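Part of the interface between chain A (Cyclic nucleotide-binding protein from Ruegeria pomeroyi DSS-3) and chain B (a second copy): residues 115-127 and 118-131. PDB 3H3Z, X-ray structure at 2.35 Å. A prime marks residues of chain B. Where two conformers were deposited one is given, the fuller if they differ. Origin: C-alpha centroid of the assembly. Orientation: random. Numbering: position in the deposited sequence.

Chain A, residues 115-127: FVSLMRRDPEICI
Chain B, residues 118-131: LMRRDPEICISILA

Each stretch is a helix broken at Asp122, with a second helix following. Asp122 (phi/psi -134/98) and Asp122′ (-137/91) leave helical geometry and N-cap the next helix: Asp122 OD1 accepts from Glu124 N at 3.0 Å, Asp122′ OD1 from Glu124′ N at 3.2 Å. The second helices, 123-127 and 123-131′, run in similar directions, 25° apart with axes 9.4 Å at closest approach; helix 115-121 crosses 123-131′ at 136° and 9.3 Å. Like residues pair in register, with CA atoms 5.3 Å apart at Pro123 and Pro123′ and 6.2 Å at Cys126 and Cys126′. The stretches together bury 701 Å².

Arg120′ loses the most area. Its chi angles are m, t, t and 161°, an extended chain whose guanidinium meets the carboxylate of Glu124 (m, m, -70°) edge-on. The resulting salt bridge has two hydrogen bonds, Arg120′ NE to Glu124 OE2 at 2.9 Å and Arg120′ NH2 to Glu124 OE1 at 3.1 Å. In the reciprocal bridge, Arg120 (m, t, t, 164°) places NE 2.5 Å from Glu124′ OE2, while its NH2 bond to Glu124′ OE1 is weak at 3.5 Å.

Cys126 and Cys126′, both t and pointing toward the partner, bring their SG atoms to 2.6 Å in the conformers given, longer than the roughly 2.05 Å of a disulfide. Cys126 SG also packs 3.7 Å from Leu130′ CD2, which lies equally close to SE of selenomethionine Met119 (m, t, m).

Ile127′ (m, t) enters a hole formed by Val116, Met119, Arg120 and Cys126. Its CD1 reaches Arg120 CG at 3.7 Å and lies 4.1 Å from Arg120 NE, the atom that bonds Glu124′, so the isoleucine packs beside the salt bridge. Pro123 CG approaches Pro123′ CB at 4.1 Å.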

# COMPACT_ATOMS: atom_id res chain seq x y z
N PHE A 115 -22.40 -1.05 8.39
CA PHE A 115 -21.07 -1.64 8.41
C PHE A 115 -20.45 -1.68 9.82
O PHE A 115 -19.88 -2.70 10.21
CB PHE A 115 -20.16 -0.86 7.46
CG PHE A 115 -18.83 -1.48 7.28
CD1 PHE A 115 -18.68 -2.60 6.51
CD2 PHE A 115 -17.72 -0.95 7.89
CE1 PHE A 115 -17.46 -3.18 6.36
CE2 PHE A 115 -16.47 -1.53 7.71
CZ PHE A 115 -16.35 -2.65 6.95
N VAL A 116 -20.55 -0.59 10.56
CA VAL A 116 -20.00 -0.53 11.92
C VAL A 116 -20.72 -1.48 12.88
O VAL A 116 -20.09 -2.18 13.69
CB VAL A 116 -20.08 0.88 12.52
CG1 VAL A 116 -19.88 0.81 14.06
CG2 VAL A 116 -19.09 1.84 11.82
N SER A 117 -22.04 -1.55 12.75
CA SER A 117 -22.82 -2.38 13.66
C SER A 117 -22.49 -3.83 13.44
O SER A 117 -22.45 -4.56 14.38
CB SER A 117 -24.34 -2.14 13.54
OG SER A 117 -24.84 -2.77 12.39
N LEU A 118 -22.26 -4.22 12.20
CA LEU A 118 -21.88 -5.60 11.86
C LEU A 118 -20.67 -6.03 12.67
O LEU A 118 -20.60 -7.14 13.21
CB LEU A 118 -21.56 -5.72 10.36
CG LEU A 118 -21.11 -7.07 9.79
CD1 LEU A 118 -22.21 -8.08 9.86
CD2 LEU A 118 -20.63 -6.93 8.35
N MSE A 119 -19.73 -5.11 12.77
CA MSE A 119 -18.49 -5.35 13.48
C MSE A 119 -18.58 -5.21 14.99
O MSE A 119 -17.88 -5.93 15.69
CB MSE A 119 -17.47 -4.44 12.87
CG MSE A 119 -17.38 -4.92 11.39
SE MSE A 119 -15.90 -4.37 10.50
CE MSE A 119 -16.19 -2.47 11.00
N ARG A 120 -19.46 -4.34 15.48
CA ARG A 120 -19.69 -4.29 16.91
C ARG A 120 -20.32 -5.59 17.34
O ARG A 120 -19.97 -6.10 18.38
CB ARG A 120 -20.56 -3.12 17.30
CG ARG A 120 -19.78 -1.89 17.40
CD ARG A 120 -20.60 -0.65 17.50
NE ARG A 120 -19.69 0.46 17.61
CZ ARG A 120 -20.00 1.74 17.42
NH1 ARG A 120 -21.22 2.12 17.06
NH2 ARG A 120 -19.04 2.66 17.55
N ARG A 121 -21.19 -6.16 16.53
CA ARG A 121 -21.88 -7.41 16.86
C ARG A 121 -21.02 -8.66 16.94
O ARG A 121 -21.21 -9.49 17.82
CB ARG A 121 -22.99 -7.73 15.84
CG ARG A 121 -24.22 -6.85 15.98
CD ARG A 121 -25.43 -7.46 15.21
NE ARG A 121 -25.13 -7.74 13.80
CZ ARG A 121 -25.25 -6.88 12.78
NH1 ARG A 121 -25.68 -5.63 12.96
NH2 ARG A 121 -24.93 -7.30 11.55
N ASP A 122 -20.13 -8.81 15.98
CA ASP A 122 -19.34 -10.02 15.88
C ASP A 122 -17.87 -9.69 15.64
O ASP A 122 -17.46 -9.38 14.52
CB ASP A 122 -19.92 -10.83 14.75
CG ASP A 122 -19.33 -12.19 14.64
OD1 ASP A 122 -18.30 -12.47 15.30
OD2 ASP A 122 -19.94 -12.98 13.88
N PRO A 123 -17.08 -9.72 16.72
CA PRO A 123 -15.65 -9.45 16.65
C PRO A 123 -14.91 -10.34 15.69
O PRO A 123 -13.90 -9.93 15.17
CB PRO A 123 -15.16 -9.76 18.09
CG PRO A 123 -16.33 -9.53 18.92
CD PRO A 123 -17.51 -10.01 18.10
N GLU A 124 -15.41 -11.54 15.44
CA GLU A 124 -14.76 -12.42 14.51
C GLU A 124 -14.73 -11.81 13.11
O GLU A 124 -13.79 -12.05 12.34
CB GLU A 124 -15.49 -13.75 14.44
CG GLU A 124 -15.53 -14.55 15.76
CD GLU A 124 -14.18 -14.70 16.39
OE1 GLU A 124 -13.33 -15.43 15.85
OE2 GLU A 124 -13.96 -14.06 17.43
N ILE A 125 -15.75 -11.06 12.76
CA ILE A 125 -15.80 -10.44 11.46
C ILE A 125 -14.68 -9.36 11.41
O ILE A 125 -13.87 -9.36 10.49
CB ILE A 125 -17.16 -9.88 11.18
CG1 ILE A 125 -18.23 -11.00 11.16
CG2 ILE A 125 -17.17 -9.14 9.85
CD1 ILE A 125 -19.72 -10.46 11.17
N CYS A 126 -14.62 -8.47 12.39
CA CYS A 126 -13.62 -7.42 12.36
C CYS A 126 -12.18 -7.98 12.36
O CYS A 126 -11.32 -7.45 11.67
CB CYS A 126 -13.85 -6.47 13.53
SG CYS A 126 -13.01 -4.92 13.34
N ILE A 127 -11.92 -9.04 13.12
CA ILE A 127 -10.62 -9.69 13.16
C ILE A 127 -10.23 -10.28 11.78
O ILE A 127 -9.09 -10.22 11.34
CB ILE A 127 -10.65 -10.83 14.20
CG1 ILE A 127 -10.70 -10.29 15.65
CG2 ILE A 127 -9.45 -11.74 14.07
CD1 ILE A 127 -11.03 -11.44 16.68
N LEU B 118 -8.11 -9.37 23.26
CA LEU B 118 -8.33 -7.94 23.42
C LEU B 118 -9.48 -7.50 22.51
O LEU B 118 -10.39 -6.77 22.91
CB LEU B 118 -7.06 -7.21 23.04
CG LEU B 118 -6.94 -5.72 23.26
CD1 LEU B 118 -7.07 -5.38 24.73
CD2 LEU B 118 -5.58 -5.26 22.69
N MSE B 119 -9.47 -8.00 21.27
CA MSE B 119 -10.50 -7.58 20.31
C MSE B 119 -11.84 -8.28 20.52
O MSE B 119 -12.88 -7.74 20.17
CB MSE B 119 -9.97 -7.76 18.90
CG MSE B 119 -8.88 -6.70 18.63
SE MSE B 119 -8.06 -6.96 16.94
CE MSE B 119 -7.20 -8.65 17.37
N ARG B 120 -11.80 -9.47 21.10
CA ARG B 120 -13.02 -10.18 21.43
C ARG B 120 -13.72 -9.57 22.66
O ARG B 120 -14.94 -9.64 22.79
CB ARG B 120 -12.71 -11.64 21.69
CG ARG B 120 -12.45 -12.37 20.42
CD ARG B 120 -12.08 -13.78 20.71
NE ARG B 120 -12.00 -14.52 19.47
CZ ARG B 120 -11.36 -15.67 19.31
NH1 ARG B 120 -10.66 -16.24 20.29
NH2 ARG B 120 -11.37 -16.23 18.12
N ARG B 121 -12.91 -8.98 23.53
CA ARG B 121 -13.37 -8.32 24.71
C ARG B 121 -13.97 -6.98 24.31
O ARG B 121 -15.07 -6.64 24.80
CB ARG B 121 -12.26 -8.11 25.75
CG ARG B 121 -11.91 -9.35 26.57
CD ARG B 121 -11.17 -9.01 27.86
NE ARG B 121 -9.90 -8.33 27.60
CZ ARG B 121 -8.75 -8.92 27.23
NH1 ARG B 121 -8.66 -10.25 27.05
NH2 ARG B 121 -7.68 -8.18 27.01
N ASP B 122 -13.29 -6.25 23.42
CA ASP B 122 -13.78 -4.94 22.99
C ASP B 122 -13.64 -4.76 21.51
O ASP B 122 -12.62 -4.29 21.03
CB ASP B 122 -12.97 -3.89 23.73
CG ASP B 122 -13.49 -2.48 23.51
OD1 ASP B 122 -14.52 -2.27 22.82
OD2 ASP B 122 -12.84 -1.59 24.07
N PRO B 123 -14.66 -5.12 20.74
CA PRO B 123 -14.46 -4.97 19.29
C PRO B 123 -14.13 -3.52 18.81
O PRO B 123 -13.66 -3.37 17.67
CB PRO B 123 -15.81 -5.46 18.70
CG PRO B 123 -16.75 -5.29 19.79
CD PRO B 123 -16.00 -5.63 21.04
N GLU B 124 -14.38 -2.51 19.65
CA GLU B 124 -14.01 -1.14 19.35
C GLU B 124 -12.49 -0.97 19.12
O GLU B 124 -12.07 -0.06 18.41
CB GLU B 124 -14.44 -0.20 20.46
CG GLU B 124 -15.94 -0.10 20.66
CD GLU B 124 -16.67 0.52 19.48
OE1 GLU B 124 -16.03 1.31 18.72
OE2 GLU B 124 -17.88 0.22 19.33
N ILE B 125 -11.69 -1.84 19.72
CA ILE B 125 -10.26 -1.81 19.50
C ILE B 125 -10.01 -2.19 18.02
O ILE B 125 -9.31 -1.47 17.29
CB ILE B 125 -9.50 -2.68 20.55
CG1 ILE B 125 -9.73 -2.10 21.94
CG2 ILE B 125 -7.99 -2.75 20.29
CD1 ILE B 125 -9.20 -2.93 23.05
N CYS B 126 -10.62 -3.28 17.58
CA CYS B 126 -10.44 -3.75 16.21
C CYS B 126 -11.00 -2.72 15.22
O CYS B 126 -10.35 -2.41 14.22
CB CYS B 126 -11.10 -5.12 16.03
SG CYS B 126 -10.87 -5.88 14.40
N ILE B 127 -12.19 -2.18 15.52
CA ILE B 127 -12.78 -1.12 14.69
C ILE B 127 -11.79 0.07 14.53
O ILE B 127 -11.56 0.55 13.46
CB ILE B 127 -14.10 -0.61 15.25
CG1 ILE B 127 -15.19 -1.68 15.11
CG2 ILE B 127 -14.58 0.65 14.51
CD1 ILE B 127 -16.50 -1.30 15.75
N SER B 128 -11.17 0.49 15.62
CA SER B 128 -10.15 1.52 15.58
C SER B 128 -8.87 1.15 14.76
O SER B 128 -8.25 1.99 14.08
CB SER B 128 -9.76 1.84 17.03
OG SER B 128 -8.45 2.39 17.08
N ILE B 129 -8.45 -0.10 14.87
CA ILE B 129 -7.25 -0.56 14.17
C ILE B 129 -7.52 -0.64 12.69
O ILE B 129 -6.69 -0.27 11.89
CB ILE B 129 -6.76 -1.92 14.71
CG1 ILE B 129 -6.31 -1.79 16.18
CG2 ILE B 129 -5.61 -2.41 13.89
CD1 ILE B 129 -6.25 -3.13 16.98
N LEU B 130 -8.72 -1.09 12.35
CA LEU B 130 -9.15 -1.27 10.97
C LEU B 130 -9.31 0.08 10.24
O LEU B 130 -9.04 0.19 9.02
CB LEU B 130 -10.44 -2.08 10.98
CG LEU B 130 -11.08 -2.58 9.69
CD1 LEU B 130 -10.06 -3.33 8.75
CD2 LEU B 130 -12.32 -3.45 10.05
N ALA B 131 -9.73 1.10 10.98
CA ALA B 131 -9.84 2.44 10.43
C ALA B 131 -8.44 2.87 9.98
O ALA B 131 -8.25 3.40 8.90
CB ALA B 131 -10.43 3.42 11.46